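Local structure of beta-galactosidase BgaB (Bifidobacterium adolescentis, 5VYM) at residues Val52-Asp57 with Leu70-Ala75. The protein hydrolyses transgalactooligosaccharides, releasing terminal beta-D-galactose and acting most strongly on Gal(beta1-4)Gal linkages, the part described here being its trimerisation domain. Residues are numbered along the deposited sequence; the frame is centred on the assembly and turned at random.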
loop_
_atom_site.group_PDB
_atom_site.type_symbol
_atom_site.label_atom_id
_atom_site.label_comp_id
_atom_site.label_asym_id
_atom_site.label_seq_id
_atom_site.Cartn_x
_atom_site.Cartn_y
_atom_site.Cartn_z
ATOM N N VAL B 52 14.490 18.673 -4.488
ATOM C CA VAL B 52 14.589 17.887 -5.711
ATOM C C VAL B 52 13.238 17.924 -6.405
ATOM O O VAL B 52 12.212 17.733 -5.749
ATOM C CB VAL B 52 15.010 16.431 -5.436
ATOM C CG1 VAL B 52 15.090 15.644 -6.734
ATOM C CG2 VAL B 52 16.337 16.395 -4.697
ATOM N N PRO B 53 13.181 18.178 -7.713
ATOM C CA PRO B 53 11.903 18.081 -8.425
ATOM C C PRO B 53 11.320 16.679 -8.318
ATOM O O PRO B 53 12.043 15.680 -8.290
ATOM C CB PRO B 53 12.276 18.425 -9.872
ATOM C CG PRO B 53 13.511 19.249 -9.754
ATOM C CD PRO B 53 14.257 18.703 -8.571
ATOM N N LEU B 54 9.987 16.622 -8.263
ATOM C CA LEU B 54 9.298 15.348 -8.081
ATOM C C LEU B 54 9.616 14.373 -9.207
ATOM O O LEU B 54 9.727 13.162 -8.977
ATOM C CB LEU B 54 7.791 15.591 -7.978
ATOM C CG LEU B 54 6.871 14.378 -7.845
ATOM C CD1 LEU B 54 7.301 13.503 -6.687
ATOM C CD2 LEU B 54 5.427 14.822 -7.667
ATOM N N ALA B 55 9.777 14.879 -10.431
ATOM C CA ALA B 55 10.016 14.010 -11.578
ATOM C C ALA B 55 11.415 13.408 -11.596
ATOM O O ALA B 55 11.647 12.458 -12.349
ATOM C CB ALA B 55 9.773 14.778 -12.877
ATOM N N TYR B 56 12.345 13.925 -10.796
ATOM C CA TYR B 56 13.717 13.444 -10.839
ATOM C C TYR B 56 13.861 12.141 -10.053
ATOM O O TYR B 56 12.962 11.713 -9.325
ATOM C CB TYR B 56 14.680 14.501 -10.298
ATOM C CG TYR B 56 14.930 15.657 -11.244
ATOM C CD1 TYR B 56 15.814 16.674 -10.907
ATOM C CD2 TYR B 56 14.282 15.733 -12.470
ATOM C CE1 TYR B 56 16.047 17.734 -11.766
ATOM C CE2 TYR B 56 14.507 16.788 -13.333
ATOM C CZ TYR B 56 15.390 17.785 -12.977
ATOM O OH TYR B 56 15.617 18.836 -13.835
ATOM N N ASP B 57 15.023 11.509 -10.213
ATOM C CA ASP B 57 15.326 10.234 -9.565
ATOM C C ASP B 57 15.864 10.516 -8.168
ATOM O O ASP B 57 17.054 10.787 -7.990
ATOM C CB ASP B 57 16.326 9.439 -10.399
ATOM C CG ASP B 57 16.664 8.089 -9.789
ATOM O OD1 ASP B 57 15.956 7.652 -8.857
ATOM O OD2 ASP B 57 17.645 7.464 -10.244
ATOM N N LEU B 70 -0.003 18.807 -3.713
ATOM C CA LEU B 70 -1.430 18.595 -3.942
ATOM C C LEU B 70 -1.675 17.626 -5.090
ATOM O O LEU B 70 -2.582 16.788 -5.022
ATOM C CB LEU B 70 -2.118 19.932 -4.217
ATOM C CG LEU B 70 -2.224 20.898 -3.038
ATOM C CD1 LEU B 70 -1.902 22.311 -3.486
ATOM C CD2 LEU B 70 -3.614 20.831 -2.428
ATOM N N ILE B 71 -0.883 17.727 -6.153
ATOM C CA ILE B 71 -1.051 16.896 -7.338
ATOM C C ILE B 71 -0.114 15.704 -7.218
ATOM O O ILE B 71 1.111 15.868 -7.182
ATOM C CB ILE B 71 -0.771 17.687 -8.625
ATOM C CG1 ILE B 71 -1.432 19.067 -8.568
ATOM C CG2 ILE B 71 -1.259 16.909 -9.837
ATOM C CD1 ILE B 71 -2.939 19.028 -8.552
ATOM N N LEU B 72 -0.689 14.506 -7.148
ATOM C CA LEU B 72 0.074 13.264 -7.137
ATOM C C LEU B 72 -0.580 12.295 -8.104
ATOM O O LEU B 72 -1.720 11.871 -7.887
ATOM C CB LEU B 72 0.141 12.652 -5.736
ATOM C CG LEU B 72 1.398 12.918 -4.908
ATOM C CD1 LEU B 72 1.404 12.037 -3.668
ATOM C CD2 LEU B 72 2.653 12.693 -5.738
ATOM N N SER B 73 0.132 11.956 -9.174
ATOM C CA SER B 73 -0.351 10.942 -10.093
ATOM C C SER B 73 -0.302 9.569 -9.427
ATOM O O SER B 73 0.321 9.375 -8.379
ATOM C CB SER B 73 0.479 10.943 -11.375
ATOM O OG SER B 73 1.847 10.700 -11.093
ATOM N N ALA B 74 -0.983 8.604 -10.046
ATOM C CA ALA B 74 -0.905 7.233 -9.557
ATOM C C ALA B 74 0.518 6.698 -9.658
ATOM O O ALA B 74 1.002 6.019 -8.745
ATOM C CB ALA B 74 -1.873 6.339 -10.331
ATOM N N ALA B 75 1.210 7.014 -10.757
ATOM C CA ALA B 75 2.571 6.524 -10.944
ATOM C C ALA B 75 3.516 7.104 -9.899
ATOM O O ALA B 75 4.427 6.415 -9.427
ATOM C CB ALA B 75 3.058 6.857 -12.352
#
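Leu54 and Leu72 meet through one methyl each, CD2 of Leu54 lying 4.0 Å from CD2 of Leu72, and their side chains run at about a right angle to one another. The CB of Leu54 points toward the other segment: CG anti to the backbone N (chi1 177°) extends the side chain away from its own turn, and chi2 of 54° turns CD1 aside, leaving CD2 anti to CA as the leading methyl. Leu72 leaves its backbone at an angle to this direction, and its CD2 branch is the one that swings round to Leu54. The same methyl of Leu54 also lies at the margin of contact with the backbone of Ile71, 4.5 Å from Ile71 O, while the side chain of Ile71 leads off toward Ile99 and Glu14. With the CA atoms of Leu54 and Leu72 9.5 Å apart and no hydrogen bond between the segments, the slender, buried contact rests on the pair of methyls. It joins two loops that follow parallel strands of the sheet, whose order 2-1-3-4 is that of a flavodoxin-like alpha/beta fold, in keeping with the glutaminase I clan of this trimerisation domain. Leu54 sits in a type I turn just past strand 50-53, closed by Tyr56 N to Pro53 O at 3.1 Å; within the turn CG of Pro53 lies 3.5 Å above the Tyr56 ring plane, offset toward the rim. Leu72 comes after strand 63-66, immediately ahead of Ser73, which at the N-cap of helix 74-85 accepts a hydrogen bond at OG from Asp76 N. That helix also reaches back to the turn: Arg79 hydrogen-bonds to the carbonyl oxygens of Leu54 and Tyr56, and Leu54 packs on Asp76 as well as on Leu10 of the neighbouring strand 7-11.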